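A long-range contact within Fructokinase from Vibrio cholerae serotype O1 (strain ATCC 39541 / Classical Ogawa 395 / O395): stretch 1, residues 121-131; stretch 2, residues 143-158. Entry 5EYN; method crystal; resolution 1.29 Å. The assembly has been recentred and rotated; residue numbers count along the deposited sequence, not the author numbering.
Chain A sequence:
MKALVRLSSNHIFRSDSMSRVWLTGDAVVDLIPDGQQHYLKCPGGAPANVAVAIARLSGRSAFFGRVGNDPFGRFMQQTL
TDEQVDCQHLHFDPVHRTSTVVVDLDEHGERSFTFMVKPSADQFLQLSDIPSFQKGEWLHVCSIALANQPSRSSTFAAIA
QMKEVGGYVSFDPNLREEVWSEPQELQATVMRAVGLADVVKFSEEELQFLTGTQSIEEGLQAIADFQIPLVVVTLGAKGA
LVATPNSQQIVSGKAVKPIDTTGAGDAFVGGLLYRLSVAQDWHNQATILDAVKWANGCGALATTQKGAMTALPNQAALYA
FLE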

# COMPACT_ATOMS: atom_id res chain seq x y z
N ALA A 121 -11.02 -0.04 0.05
CA ALA A 121 -12.27 -0.04 -0.68
C ALA A 121 -13.38 -0.82 0.00
O ALA A 121 -14.55 -0.43 -0.06
CB ALA A 121 -12.04 -0.61 -2.08
N ASP A 122 -13.03 -1.93 0.62
CA ASP A 122 -14.00 -2.80 1.28
C ASP A 122 -14.73 -2.09 2.41
O ASP A 122 -15.84 -2.48 2.74
CB ASP A 122 -13.29 -4.06 1.81
CG ASP A 122 -12.06 -3.74 2.61
OD1 ASP A 122 -12.13 -3.75 3.85
OD2 ASP A 122 -11.02 -3.43 1.98
N GLN A 123 -14.11 -1.06 2.98
CA GLN A 123 -14.74 -0.30 4.05
C GLN A 123 -15.93 0.54 3.57
O GLN A 123 -16.69 1.08 4.38
CB GLN A 123 -13.71 0.59 4.75
CG GLN A 123 -12.62 -0.21 5.44
CD GLN A 123 -13.17 -1.08 6.54
OE1 GLN A 123 -13.54 -0.58 7.59
NE2 GLN A 123 -13.24 -2.39 6.30
N PHE A 124 -16.10 0.59 2.25
CA PHE A 124 -17.17 1.37 1.64
C PHE A 124 -18.30 0.53 1.06
O PHE A 124 -19.10 1.01 0.28
CB PHE A 124 -16.56 2.33 0.62
CG PHE A 124 -15.67 3.34 1.26
CD1 PHE A 124 -14.32 3.08 1.43
CD2 PHE A 124 -16.19 4.51 1.77
CE1 PHE A 124 -13.51 3.98 2.06
CE2 PHE A 124 -15.38 5.42 2.40
CZ PHE A 124 -14.04 5.17 2.54
N LEU A 125 -18.36 -0.73 1.50
CA LEU A 125 -19.50 -1.59 1.19
C LEU A 125 -20.81 -0.86 1.48
O LEU A 125 -21.02 -0.35 2.58
CB LEU A 125 -19.42 -2.87 2.01
CG LEU A 125 -20.48 -3.92 1.68
CD1 LEU A 125 -20.08 -4.69 0.44
CD2 LEU A 125 -20.69 -4.87 2.84
N GLN A 126 -21.70 -0.85 0.49
CA GLN A 126 -23.01 -0.21 0.61
C GLN A 126 -24.13 -1.24 0.72
O GLN A 126 -23.96 -2.41 0.37
CB GLN A 126 -23.29 0.67 -0.61
CG GLN A 126 -22.27 1.78 -0.80
CD GLN A 126 -22.54 2.61 -2.04
OE1 GLN A 126 -23.52 2.40 -2.75
NE2 GLN A 126 -21.66 3.56 -2.31
N LEU A 127 -25.30 -0.80 1.16
CA LEU A 127 -26.44 -1.69 1.26
C LEU A 127 -26.78 -2.32 -0.08
O LEU A 127 -27.16 -3.49 -0.15
CB LEU A 127 -27.65 -0.96 1.82
CG LEU A 127 -27.54 -0.56 3.28
CD1 LEU A 127 -28.71 0.35 3.64
CD2 LEU A 127 -27.52 -1.80 4.16
N SER A 128 -26.62 -1.56 -1.16
CA SER A 128 -26.97 -2.07 -2.48
C SER A 128 -25.97 -3.10 -3.01
O SER A 128 -26.22 -3.72 -4.04
CB SER A 128 -27.11 -0.92 -3.48
OG SER A 128 -25.89 -0.21 -3.60
N ASP A 129 -24.84 -3.28 -2.31
CA ASP A 129 -23.88 -4.30 -2.72
C ASP A 129 -24.28 -5.69 -2.25
O ASP A 129 -23.70 -6.68 -2.67
CB ASP A 129 -22.50 -3.99 -2.13
CG ASP A 129 -21.89 -2.71 -2.67
OD1 ASP A 129 -21.03 -2.16 -1.96
OD2 ASP A 129 -22.23 -2.27 -3.79
N ILE A 130 -25.26 -5.78 -1.36
CA ILE A 130 -25.62 -7.06 -0.78
C ILE A 130 -26.45 -7.84 -1.80
O ILE A 130 -27.42 -7.31 -2.33
CB ILE A 130 -26.44 -6.88 0.50
CG1 ILE A 130 -25.65 -6.07 1.54
CG2 ILE A 130 -26.84 -8.24 1.06
CD1 ILE A 130 -26.51 -5.59 2.69
N PRO A 131 -26.09 -9.10 -2.10
CA PRO A 131 -26.83 -9.91 -3.06
C PRO A 131 -28.03 -10.58 -2.43
O PRO A 131 -28.22 -10.53 -1.21
CB PRO A 131 -25.81 -10.96 -3.49
CG PRO A 131 -24.96 -11.13 -2.30
CD PRO A 131 -24.88 -9.79 -1.62
N SER A 143 -14.20 -9.35 11.41
CA SER A 143 -14.41 -8.05 12.01
C SER A 143 -13.93 -6.87 11.20
O SER A 143 -14.40 -5.76 11.45
CB SER A 143 -13.82 -7.97 13.41
OG SER A 143 -12.42 -7.96 13.35
N ILE A 144 -13.02 -7.02 10.25
CA ILE A 144 -12.61 -5.88 9.47
C ILE A 144 -13.83 -5.29 8.76
O ILE A 144 -13.91 -4.07 8.56
CB ILE A 144 -11.47 -6.24 8.50
CG1 ILE A 144 -10.15 -6.15 9.25
CG2 ILE A 144 -11.45 -5.30 7.28
CD1 ILE A 144 -8.94 -6.49 8.41
N ALA A 145 -14.80 -6.12 8.40
CA ALA A 145 -15.99 -5.62 7.73
C ALA A 145 -16.81 -4.70 8.63
O ALA A 145 -17.60 -3.90 8.15
CB ALA A 145 -16.85 -6.78 7.26
N LEU A 146 -16.58 -4.81 9.94
CA LEU A 146 -17.27 -4.01 10.93
C LEU A 146 -16.44 -2.83 11.39
O LEU A 146 -16.86 -2.10 12.26
CB LEU A 146 -17.56 -4.87 12.15
CG LEU A 146 -18.23 -6.22 11.86
CD1 LEU A 146 -18.45 -6.99 13.14
CD2 LEU A 146 -19.54 -6.02 11.10
N ALA A 147 -15.25 -2.63 10.84
CA ALA A 147 -14.34 -1.65 11.43
C ALA A 147 -14.79 -0.21 11.26
O ALA A 147 -14.64 0.57 12.19
CB ALA A 147 -12.91 -1.84 10.90
N ASN A 148 -15.27 0.14 10.07
CA ASN A 148 -15.66 1.52 9.79
C ASN A 148 -16.93 1.54 8.98
O ASN A 148 -17.30 0.55 8.37
CB ASN A 148 -14.57 2.25 9.03
CG ASN A 148 -13.25 2.23 9.75
OD1 ASN A 148 -13.02 2.99 10.70
ND2 ASN A 148 -12.38 1.36 9.31
N GLN A 149 -17.61 2.68 8.99
CA GLN A 149 -18.75 2.88 8.13
C GLN A 149 -18.31 3.28 6.74
O GLN A 149 -17.28 3.92 6.59
CB GLN A 149 -19.63 3.99 8.69
CG GLN A 149 -20.15 3.73 10.08
CD GLN A 149 -21.15 2.59 10.13
OE1 GLN A 149 -21.49 1.97 9.11
NE2 GLN A 149 -21.59 2.26 11.33
N PRO A 150 -19.12 2.97 5.71
CA PRO A 150 -20.43 2.32 5.79
C PRO A 150 -20.39 0.80 5.87
O PRO A 150 -21.43 0.16 6.03
CB PRO A 150 -21.10 2.75 4.48
CG PRO A 150 -19.94 2.88 3.52
CD PRO A 150 -18.84 3.47 4.35
N SER A 151 -19.22 0.19 5.74
CA SER A 151 -19.19 -1.27 5.72
C SER A 151 -19.79 -1.87 6.97
O SER A 151 -20.48 -2.89 6.91
CB SER A 151 -17.77 -1.78 5.51
OG SER A 151 -17.75 -3.20 5.55
N ARG A 152 -19.56 -1.26 8.12
CA ARG A 152 -20.05 -1.81 9.37
C ARG A 152 -21.58 -1.96 9.34
O ARG A 152 -22.10 -3.05 9.51
CB ARG A 152 -19.61 -0.94 10.56
CG ARG A 152 -20.17 -1.43 11.90
CD ARG A 152 -19.92 -0.46 13.04
NE ARG A 152 -18.51 -0.11 13.22
CZ ARG A 152 -18.07 0.77 14.11
NH1 ARG A 152 -18.94 1.41 14.89
NH2 ARG A 152 -16.80 1.04 14.24
N SER A 153 -22.28 -0.87 9.07
CA SER A 153 -23.73 -0.94 9.01
C SER A 153 -24.21 -1.80 7.84
O SER A 153 -25.21 -2.51 7.97
CB SER A 153 -24.36 0.46 8.98
OG SER A 153 -23.91 1.25 7.90
N SER A 154 -23.51 -1.77 6.71
CA SER A 154 -23.92 -2.61 5.58
C SER A 154 -23.81 -4.09 5.92
O SER A 154 -24.66 -4.89 5.54
CB SER A 154 -23.09 -2.31 4.33
OG SER A 154 -23.31 -0.99 3.89
N THR A 155 -22.77 -4.45 6.64
CA THR A 155 -22.51 -5.83 6.96
C THR A 155 -23.50 -6.30 8.02
O THR A 155 -24.02 -7.40 7.94
CB THR A 155 -21.05 -6.00 7.43
OG1 THR A 155 -20.17 -5.65 6.35
CG2 THR A 155 -20.80 -7.41 7.83
N PHE A 156 -23.79 -5.46 9.00
CA PHE A 156 -24.84 -5.83 9.95
C PHE A 156 -26.20 -6.02 9.24
O PHE A 156 -26.97 -6.90 9.62
CB PHE A 156 -24.97 -4.83 11.09
CG PHE A 156 -23.97 -5.05 12.19
CD1 PHE A 156 -24.01 -6.20 12.95
CD2 PHE A 156 -23.04 -4.08 12.51
CE1 PHE A 156 -23.11 -6.39 13.98
CE2 PHE A 156 -22.14 -4.28 13.53
CZ PHE A 156 -22.17 -5.43 14.26
N ALA A 157 -26.48 -5.21 8.23
CA ALA A 157 -27.72 -5.38 7.47
C ALA A 157 -27.69 -6.70 6.72
O ALA A 157 -28.68 -7.41 6.68
CB ALA A 157 -27.93 -4.22 6.51
N ALA A 158 -26.55 -7.04 6.13
CA ALA A 158 -26.42 -8.31 5.42
C ALA A 158 -26.68 -9.47 6.38
O ALA A 158 -27.39 -10.41 6.04
CB ALA A 158 -25.06 -8.44 4.78

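Gln123 has the largest area covered by the other stretch, 119 Å² within a contact that buries 639 Å² in all, and its amide and backbone carbonyl make three hydrogen bonds across the contact. Its CA-to-CB bond points sideways, but chi1 and chi2 both near -63° (m, m) bring the amide close to the loop that precedes the helix. There Gln123 NE2 donates to Ile144 O at 2.9 Å with an N-H...O angle of 166°, and OE1 of Gln123 accepts from Asn148 ND2 at 2.8 Å and 158°. The amide orientation is further supported within its own stretch: Gln123 NE2 also donates to Asp122 OD1, at 3.0 Å and 170°. Both ends of the amide are therefore engaged, and the donor-acceptor pattern is consistent with the modelled flip. The backbone contributes as well, since Ser151 N donates to Gln123 O at 3.0 Å, with a more bent angle of 144°. Gln123 O also lies 3.2 Å from Pro150 CD, and the peptide bond before Pro150 is cis.

Leu125, with 70 Å² covered, and Ser154, with 66 Å², meet one helical turn further on. The CA-to-CB bond of Ser154 points toward stretch 1, and its OG lies 2.7 Å from Leu125 O; Pro150 O is also within reach of OG, at 3.1 Å, so the target of the single hydroxyl proton is not settled. Leu127 N is 3.4 Å from Ser154 OG, but the angle is too poor for a hydrogen bond. The Leu125 side chain (chi1 t, chi2 p) packs along the helix, placing CD2 3.8 Å from Ser154 CB and 3.6 Å from Thr155 OG1.

Beyond this point the contact becomes largely apolar. Leu127 CD2 approaches Ala157 CB to 3.4 Å, and Ile130 CD1 sits 3.8 Å from Ala158 CB; the small alanine side chains, both directed toward stretch 1, meet the ends of these longer ones.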